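PDB 4L8K: putative peptidase from Parabacteroides merdae, which probably hydrolyses peptide bonds, as a member of peptidase family S41, a group of serine peptidases. Local coordinates for residues Ala289-Asp294 with Arg299-Glu304; Asp103-Ile106 with Lys111-Arg114; Glu94-Tyr99 with Ile120-Tyr125. All blocks are in the same frame, centred on the assembly; numbering follows the deposited sequence.

Interaction 1 of 3, residues Ala289-Asp294 with Arg299-Glu304; sequences AITGED and RDTIIE
A289 brings its carbonyl O to within 3.4 Å of T301 CB, where the two segments first meet. I290 follows with its CG1 arm, which crosses I302 CD1 at 4.0 Å, while I290 CD1 rests against the D300 carboxylate. That carboxylate is itself tied down, to R155 and, as N-cap, by a bond from I303 N and a weak one from I302 N. T291 works at both ends: its N-H gives a straight bond to T301 OG1 (3.0 Å, 164°), and its hydroxyl accepts from D294 N as an N-cap. D294 OD2 accepts from T301 OG1 on its anti lone pair (2.6 Å), while OD1 is met from above the carboxylate plane by R299 NE at 3.0 Å, nearly in the guanidinium plane. Water 1 bridges OD2 and R299 NH2. T301 OG1, beside its own backbone N (chi1 -41°), points at the other segment. With alanine in place of D294, the R299 charge would probably lose its close carboxylate partner and the T301 hydroxyl its acceptor, though T291 N would still hold it. Two consecutive N-capped helices, 292-296 and 301-311, are joined here by a short linker and a D294-R299-E304 salt-bridge network, its R299-E304 member long and resting on charge alone.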
loop_
_atom_site.group_PDB
_atom_site.type_symbol
_atom_site.label_atom_id
_atom_site.label_comp_id
_atom_site.label_asym_id
_atom_site.label_seq_id
_atom_site.Cartn_x
_atom_site.Cartn_y
_atom_site.Cartn_z
ATOM N N ALA A 289 5.414 -13.704 9.917
ATOM C CA ALA A 289 5.088 -12.756 10.982
ATOM C C ALA A 289 6.237 -12.665 11.963
ATOM O O ALA A 289 6.827 -13.699 12.290
ATOM C CB ALA A 289 3.801 -13.193 11.725
ATOM N N ILE A 290 6.538 -11.448 12.471
ATOM C CA ILE A 290 7.561 -11.285 13.519
ATOM C C ILE A 290 7.036 -11.998 14.795
ATOM O O ILE A 290 5.893 -11.794 15.197
ATOM C CB ILE A 290 7.971 -9.808 13.766
ATOM C CG1 ILE A 290 8.638 -9.220 12.486
ATOM C CG2 ILE A 290 8.937 -9.692 14.990
ATOM C CD1 ILE A 290 9.076 -7.766 12.624
ATOM N N THR A 291 7.851 -12.900 15.351
ATOM C CA THR A 291 7.454 -13.664 16.525
ATOM C C THR A 291 7.900 -12.981 17.799
ATOM O O THR A 291 8.884 -12.238 17.798
ATOM C CB THR A 291 7.983 -15.087 16.447
ATOM O OG1 THR A 291 9.401 -15.044 16.518
ATOM C CG2 THR A 291 7.528 -15.798 15.190
ATOM N N GLY A 292 7.177 -13.259 18.870
ATOM C CA GLY A 292 7.466 -12.738 20.206
ATOM C C GLY A 292 8.848 -13.139 20.713
ATOM O O GLY A 292 9.531 -12.316 21.328
ATOM N N GLU A 293 9.310 -14.374 20.394
ATOM C CA GLU A 293 10.624 -14.842 20.811
ATOM C C GLU A 293 11.742 -14.238 19.940
ATOM O O GLU A 293 12.864 -14.115 20.421
ATOM C CB GLU A 293 10.711 -16.387 20.851
ATOM C CG GLU A 293 10.511 -17.114 19.523
ATOM C CD GLU A 293 9.080 -17.374 19.083
ATOM O OE1 GLU A 293 8.127 -16.874 19.730
ATOM O OE2 GLU A 293 8.917 -18.100 18.077
ATOM N N ASP A 294 11.461 -13.860 18.688
ATOM C CA ASP A 294 12.502 -13.223 17.879
ATOM C C ASP A 294 12.774 -11.792 18.358
ATOM O O ASP A 294 13.929 -11.358 18.298
ATOM C CB ASP A 294 12.181 -13.242 16.377
ATOM C CG ASP A 294 12.704 -14.492 15.694
ATOM O OD1 ASP A 294 13.651 -15.120 16.239
ATOM O OD2 ASP A 294 12.251 -14.786 14.572
ATOM N N ARG A 299 15.744 -10.062 16.927
ATOM C CA ARG A 299 15.670 -10.539 15.538
ATOM C C ARG A 299 14.367 -10.185 14.854
ATOM O O ARG A 299 13.308 -10.154 15.491
ATOM C CB ARG A 299 15.822 -12.067 15.499
ATOM C CG ARG A 299 17.226 -12.581 15.755
ATOM C CD ARG A 299 17.182 -14.059 16.132
ATOM N NE ARG A 299 16.469 -14.892 15.149
ATOM C CZ ARG A 299 17.054 -15.569 14.164
ATOM N NH1 ARG A 299 18.372 -15.524 14.006
ATOM N NH2 ARG A 299 16.329 -16.308 13.340
ATOM N N ASP A 300 14.444 -9.966 13.534
ATOM C CA ASP A 300 13.273 -9.709 12.707
ATOM C C ASP A 300 13.020 -11.000 11.944
ATOM O O ASP A 300 13.796 -11.339 11.054
ATOM C CB ASP A 300 13.529 -8.492 11.758
ATOM C CG ASP A 300 12.341 -8.041 10.914
ATOM O OD1 ASP A 300 11.623 -8.911 10.373
ATOM O OD2 ASP A 300 12.160 -6.811 10.746
ATOM N N THR A 301 11.964 -11.728 12.302
ATOM C CA THR A 301 11.590 -13.013 11.685
ATOM C C THR A 301 11.495 -12.915 10.151
ATOM O O THR A 301 11.943 -13.833 9.454
ATOM C CB THR A 301 10.253 -13.517 12.273
ATOM O OG1 THR A 301 10.267 -13.279 13.677
ATOM C CG2 THR A 301 10.012 -15.010 12.026
ATOM N N ILE A 302 10.952 -11.785 9.642
ATOM C CA ILE A 302 10.751 -11.554 8.221
ATOM C C ILE A 302 12.103 -11.341 7.524
ATOM O O ILE A 302 12.354 -12.007 6.515
ATOM C CB ILE A 302 9.725 -10.402 7.965
ATOM C CG1 ILE A 302 8.420 -10.689 8.759
ATOM C CG2 ILE A 302 9.440 -10.283 6.460
ATOM C CD1 ILE A 302 7.331 -9.587 8.741
ATOM N N ILE A 303 12.988 -10.473 8.072
ATOM C CA ILE A 303 14.311 -10.279 7.462
ATOM C C ILE A 303 15.081 -11.627 7.471
ATOM O O ILE A 303 15.669 -11.993 6.448
ATOM C CB ILE A 303 15.121 -9.121 8.110
ATOM C CG1 ILE A 303 14.396 -7.761 7.925
ATOM C CG2 ILE A 303 16.573 -9.054 7.537
ATOM C CD1 ILE A 303 15.039 -6.544 8.736
ATOM N N GLU A 304 15.013 -12.384 8.603
ATOM C CA GLU A 304 15.717 -13.663 8.737
ATOM C C GLU A 304 15.225 -14.715 7.728
ATOM O O GLU A 304 16.053 -15.387 7.117
ATOM C CB GLU A 304 15.617 -14.216 10.159
ATOM C CG GLU A 304 16.332 -13.369 11.192
ATOM C CD GLU A 304 17.839 -13.250 11.077
ATOM O OE1 GLU A 304 18.475 -14.097 10.412
ATOM O OE2 GLU A 304 18.391 -12.319 11.698
HETATM O O HOH W 1 13.585 -16.321 13.028
#

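Interaction 2 of 3, residues Asp103-Ile106 with Lys111-Arg114; sequences DYKI and KYKR
K105 lays its CB over one face of the Y112 ring, a CH-pi contact 3.5 Å from the centroid and 19° off the ring normal. The ring comes under K105 because Y112 CG sits between its backbone N and carbonyl carbon (chi1 68°), turning the ring face toward K105 of the neighbouring strand. The K105 chain then bends at chi2, and its ammonium end leads away from Y112. The second tyrosine-lysine pair swaps the roles of the strands: the Y104 ring crosses K111 obliquely, and the extended K111 chain runs past it from CB to CE, CG lying 3.7 Å from Y104 CE1. Beyond these, K113 stretches out fully and meets D103 at about a right angle. Its NZ forms a salt bridge with D103 OD1 at 2.7 Å, on the syn side of the carboxylate, and is weakly bonded to the carbonyls of Y99 and L100. Two backbone bonds hold the frame, K105 N to Y112 O (2.8 Å, 170°) and Y112 N to K105 O (2.9 Å). K105 and Y112 share the face turned to H143 and M140 of helix 134-143, whereas I106 and K111 share the other, where K111 touches helix 93-100. With K105-Y112 as the hydrogen-bonded pair and I106-K111 as the non-hydrogen-bonded one, this is an antiparallel beta hairpin whose first strand, 105-107, forms an edge of the seven-stranded mixed sheet.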
loop_
_atom_site.group_PDB
_atom_site.type_symbol
_atom_site.label_atom_id
_atom_site.label_comp_id
_atom_site.label_asym_id
_atom_site.label_seq_id
_atom_site.Cartn_x
_atom_site.Cartn_y
_atom_site.Cartn_z
ATOM N N ASP A 103 26.169 2.397 10.455
ATOM C CA ASP A 103 27.044 2.505 9.286
ATOM C C ASP A 103 26.320 2.188 7.951
ATOM O O ASP A 103 26.981 1.916 6.939
ATOM C CB ASP A 103 28.252 1.560 9.466
ATOM C CG ASP A 103 27.876 0.099 9.692
ATOM O OD1 ASP A 103 26.660 -0.181 9.926
ATOM O OD2 ASP A 103 28.801 -0.753 9.730
ATOM N N TYR A 104 24.981 2.217 7.945
ATOM C CA TYR A 104 24.205 1.983 6.729
ATOM C C TYR A 104 24.373 3.197 5.778
ATOM O O TYR A 104 24.740 4.288 6.217
ATOM C CB TYR A 104 22.731 1.731 7.051
ATOM C CG TYR A 104 22.039 2.894 7.739
ATOM C CD1 TYR A 104 21.454 3.924 6.998
ATOM C CD2 TYR A 104 21.952 2.956 9.131
ATOM C CE1 TYR A 104 20.831 5.003 7.626
ATOM C CE2 TYR A 104 21.330 4.027 9.770
ATOM C CZ TYR A 104 20.769 5.048 9.012
ATOM O OH TYR A 104 20.129 6.104 9.616
ATOM N N LYS A 105 24.116 3.000 4.499
ATOM C CA LYS A 105 24.284 4.065 3.519
ATOM C C LYS A 105 22.958 4.744 3.251
ATOM O O LYS A 105 21.914 4.103 3.377
ATOM C CB LYS A 105 24.867 3.498 2.210
ATOM C CG LYS A 105 25.993 2.462 2.347
ATOM C CD LYS A 105 27.283 3.099 2.733
ATOM C CE LYS A 105 28.409 2.121 2.543
ATOM N NZ LYS A 105 29.682 2.659 3.084
ATOM N N ILE A 106 22.992 6.046 2.872
ATOM C CA ILE A 106 21.793 6.846 2.571
ATOM C C ILE A 106 21.859 7.333 1.116
ATOM O O ILE A 106 22.762 8.072 0.766
ATOM C CB ILE A 106 21.603 8.030 3.569
ATOM C CG1 ILE A 106 21.353 7.505 4.991
ATOM C CG2 ILE A 106 20.460 8.966 3.095
ATOM C CD1 ILE A 106 21.515 8.565 6.121
ATOM N N LYS A 111 17.698 3.647 2.680
ATOM C CA LYS A 111 18.707 3.231 3.640
ATOM C C LYS A 111 19.157 1.884 3.137
ATOM O O LYS A 111 18.295 1.041 2.824
ATOM C CB LYS A 111 18.185 3.131 5.085
ATOM C CG LYS A 111 17.726 4.429 5.706
ATOM C CD LYS A 111 17.257 4.131 7.124
ATOM C CE LYS A 111 16.811 5.355 7.882
ATOM N NZ LYS A 111 16.239 4.951 9.211
ATOM N N TYR A 112 20.481 1.669 2.975
ATOM C CA TYR A 112 20.884 0.381 2.429
ATOM C C TYR A 112 22.169 -0.134 3.059
ATOM O O TYR A 112 23.024 0.634 3.489
ATOM C CB TYR A 112 20.942 0.402 0.890
ATOM C CG TYR A 112 22.036 1.253 0.277
ATOM C CD1 TYR A 112 21.869 2.633 0.107
ATOM C CD2 TYR A 112 23.195 0.672 -0.232
ATOM C CE1 TYR A 112 22.867 3.419 -0.494
ATOM C CE2 TYR A 112 24.190 1.444 -0.849
ATOM C CZ TYR A 112 24.021 2.814 -0.983
ATOM O OH TYR A 112 25.026 3.546 -1.588
ATOM N N LYS A 113 22.277 -1.454 3.148
ATOM C CA LYS A 113 23.419 -2.129 3.758
ATOM C C LYS A 113 23.506 -3.590 3.315
ATOM O O LYS A 113 22.482 -4.252 3.166
ATOM C CB LYS A 113 23.276 -2.067 5.297
ATOM C CG LYS A 113 24.528 -2.441 6.061
ATOM C CD LYS A 113 24.290 -2.412 7.532
ATOM C CE LYS A 113 25.520 -2.785 8.303
ATOM N NZ LYS A 113 25.334 -2.496 9.751
ATOM N N ARG A 114 24.741 -4.107 3.210
ATOM C CA ARG A 114 24.973 -5.521 2.903
ATOM C C ARG A 114 24.867 -6.342 4.198
ATOM O O ARG A 114 25.422 -5.960 5.238
ATOM C CB ARG A 114 26.332 -5.755 2.222
ATOM C CG ARG A 114 26.382 -5.193 0.825
ATOM C CD ARG A 114 27.628 -5.606 0.063
ATOM N NE ARG A 114 28.870 -5.329 0.786
ATOM C CZ ARG A 114 29.895 -4.645 0.281
ATOM N NH1 ARG A 114 29.820 -4.122 -0.937
ATOM N NH2 ARG A 114 31.004 -4.493 0.985
#

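Interaction 3 of 3, residues Glu94-Tyr99 with Ile120-Tyr125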
loop_
_atom_site.group_PDB
_atom_site.type_symbol
_atom_site.label_atom_id
_atom_site.label_comp_id
_atom_site.label_asym_id
_atom_site.label_seq_id
_atom_site.Cartn_x
_atom_site.Cartn_y
_atom_site.Cartn_z
ATOM N N GLU A 94 13.353 -0.436 16.195
ATOM C CA GLU A 94 14.374 -0.836 17.178
ATOM C C GLU A 94 15.011 -2.184 16.791
ATOM O O GLU A 94 16.218 -2.352 16.959
ATOM C CB GLU A 94 13.785 -0.895 18.609
ATOM C CG GLU A 94 13.227 0.435 19.100
ATOM C CD GLU A 94 11.862 0.910 18.603
ATOM O OE1 GLU A 94 11.136 0.137 17.927
ATOM O OE2 GLU A 94 11.524 2.078 18.911
ATOM N N ILE A 95 14.214 -3.127 16.244
ATOM C CA ILE A 95 14.740 -4.421 15.789
ATOM C C ILE A 95 15.488 -4.211 14.443
ATOM O O ILE A 95 16.557 -4.776 14.238
ATOM C CB ILE A 95 13.624 -5.496 15.699
ATOM C CG1 ILE A 95 13.017 -5.856 17.083
ATOM C CG2 ILE A 95 14.085 -6.757 14.942
ATOM C CD1 ILE A 95 13.817 -6.573 18.165
ATOM N N GLN A 96 14.943 -3.365 13.558
ATOM C CA GLN A 96 15.571 -3.025 12.289
ATOM C C GLN A 96 16.981 -2.383 12.516
ATOM O O GLN A 96 17.911 -2.665 11.747
ATOM C CB GLN A 96 14.670 -2.106 11.473
ATOM C CG GLN A 96 15.203 -1.878 10.061
ATOM C CD GLN A 96 14.542 -0.715 9.382
ATOM O OE1 GLN A 96 14.372 0.372 9.948
ATOM N NE2 GLN A 96 14.164 -0.934 8.137
ATOM N N ASP A 97 17.136 -1.572 13.601
ATOM C CA ASP A 97 18.413 -0.952 14.017
ATOM C C ASP A 97 19.516 -2.001 14.193
ATOM O O ASP A 97 20.678 -1.685 13.969
ATOM C CB ASP A 97 18.268 -0.147 15.328
ATOM C CG ASP A 97 17.428 1.120 15.227
ATOM O OD1 ASP A 97 17.303 1.665 14.115
ATOM O OD2 ASP A 97 16.886 1.561 16.265
ATOM N N ASN A 98 19.160 -3.252 14.556
ATOM C CA ASN A 98 20.141 -4.326 14.717
ATOM C C ASN A 98 20.732 -4.791 13.379
ATOM O O ASN A 98 21.809 -5.381 13.363
ATOM C CB ASN A 98 19.526 -5.507 15.455
ATOM C CG ASN A 98 19.152 -5.180 16.868
ATOM O OD1 ASN A 98 19.659 -4.228 17.451
ATOM N ND2 ASN A 98 18.247 -5.957 17.445
ATOM N N TYR A 99 20.036 -4.532 12.279
ATOM C CA TYR A 99 20.443 -4.887 10.924
ATOM C C TYR A 99 21.080 -3.699 10.223
ATOM O O TYR A 99 22.131 -3.852 9.595
ATOM C CB TYR A 99 19.245 -5.419 10.105
ATOM C CG TYR A 99 18.663 -6.693 10.685
ATOM C CD1 TYR A 99 17.717 -6.649 11.709
ATOM C CD2 TYR A 99 19.098 -7.944 10.251
ATOM C CE1 TYR A 99 17.223 -7.818 12.289
ATOM C CE2 TYR A 99 18.583 -9.121 10.802
ATOM C CZ TYR A 99 17.653 -9.051 11.828
ATOM O OH TYR A 99 17.149 -10.197 12.398
ATOM N N ILE A 120 24.078 -10.590 0.777
ATOM C CA ILE A 120 22.718 -10.075 0.593
ATOM C C ILE A 120 22.664 -8.556 0.732
ATOM O O ILE A 120 23.158 -7.995 1.712
ATOM C CB ILE A 120 21.784 -10.788 1.632
ATOM C CG1 ILE A 120 21.553 -12.267 1.179
ATOM C CG2 ILE A 120 20.427 -10.031 1.827
ATOM C CD1 ILE A 120 20.955 -13.119 2.178
ATOM N N GLY A 121 22.072 -7.912 -0.266
ATOM C CA GLY A 121 21.823 -6.479 -0.262
ATOM C C GLY A 121 20.499 -6.185 0.427
ATOM O O GLY A 121 19.482 -6.793 0.105
ATOM N N TYR A 122 20.488 -5.310 1.423
ATOM C CA TYR A 122 19.236 -4.957 2.119
ATOM C C TYR A 122 18.924 -3.469 1.883
ATOM O O TYR A 122 19.783 -2.616 2.064
ATOM C CB TYR A 122 19.288 -5.316 3.620
ATOM C CG TYR A 122 18.104 -4.788 4.422
ATOM C CD1 TYR A 122 16.888 -5.472 4.450
ATOM C CD2 TYR A 122 18.180 -3.571 5.100
ATOM C CE1 TYR A 122 15.788 -4.971 5.148
ATOM C CE2 TYR A 122 17.071 -3.043 5.769
ATOM C CZ TYR A 122 15.886 -3.754 5.807
ATOM O OH TYR A 122 14.813 -3.233 6.495
ATOM N N VAL A 123 17.705 -3.182 1.429
ATOM C CA VAL A 123 17.231 -1.810 1.228
ATOM C C VAL A 123 15.966 -1.598 2.072
ATOM O O VAL A 123 15.046 -2.410 2.026
ATOM C CB VAL A 123 16.959 -1.431 -0.277
ATOM C CG1 VAL A 123 16.547 0.037 -0.426
ATOM C CG2 VAL A 123 18.155 -1.739 -1.183
ATOM N N TYR A 124 15.922 -0.506 2.830
ATOM C CA TYR A 124 14.695 -0.071 3.475
ATOM C C TYR A 124 14.240 1.221 2.784
ATOM O O TYR A 124 14.997 2.200 2.688
ATOM C CB TYR A 124 14.792 0.120 4.994
ATOM C CG TYR A 124 13.442 0.504 5.566
ATOM C CD1 TYR A 124 12.356 -0.367 5.480
ATOM C CD2 TYR A 124 13.225 1.762 6.118
ATOM C CE1 TYR A 124 11.096 -0.007 5.955
ATOM C CE2 TYR A 124 11.976 2.124 6.628
ATOM C CZ TYR A 124 10.905 1.246 6.512
ATOM O OH TYR A 124 9.648 1.588 6.934
ATOM N N TYR A 125 13.020 1.197 2.260
ATOM C CA TYR A 125 12.424 2.356 1.615
ATOM C C TYR A 125 11.118 2.678 2.367
ATOM O O TYR A 125 10.080 2.057 2.129
ATOM C CB TYR A 125 12.218 2.094 0.108
ATOM C CG TYR A 125 11.838 3.347 -0.654
ATOM C CD1 TYR A 125 12.638 4.485 -0.609
ATOM C CD2 TYR A 125 10.689 3.391 -1.431
ATOM C CE1 TYR A 125 12.293 5.641 -1.313
ATOM C CE2 TYR A 125 10.343 4.537 -2.147
ATOM C CZ TYR A 125 11.163 5.652 -2.104
ATOM O OH TYR A 125 10.829 6.786 -2.792
#
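Q96 reaches from helix 93-100 to Y122 and Y124 on strand 120-125, joining a helix to one face of the mixed sheet in the alpha/beta fold of the ClpP/crotonase clan. The backbones stay well apart, 9.3 Å between the CA atoms of Q96 and Y124, and one long side chain spans the gap. Q96 does so with CG anti to the backbone N (chi1 -172°) and the chain extended beyond it. One hydrogen bond crosses the contact: Q96 NE2 donates to Y122 OH at 2.9 Å, with the hydroxyl almost in the amide plane and the bond fairly straight (163°). The amide and the Y122 ring stand nearly perpendicular, and NE2 approaches at the ring's edge. Y122 OH is also bonded to D153 OD2, so two partners hold this hydroxyl. The remaining contact is a polar group packed over a ring face. Y124, two residues further along the strand on the same side, offers that face to the same nitrogen, while its own OH is bonded to R155 O and its ring meets that of F91. The amide is steeply inclined to this ring too, planes 78° apart, and NE2 lies nearest its inner end, 3.0 Å from Y124 CG.

Overall arrangement
Of the contacting elements, helix 93-100 comes first in the chain, and its Q96 closes the loop of interaction 3 when the chain returns as strand 120-125. Interaction 2 lies wholly within that loop: the chain leaves the helix, forms the hairpin of 103-106 with 111-114, and turns back through a short connection into strand 120-125, which bonds to strand 110-115. Interaction 1 follows in series, closing a short turn near the C terminus; no contact crosses another. Its centre is about 21 Å from that of interaction 2, but it touches interaction 3, where Y99 OH meets E304 OE2 and D300 N. Helix 93-100 thus connects strands 110-115 and 120-125, near one end of the sheet, with the start of helix 301-311.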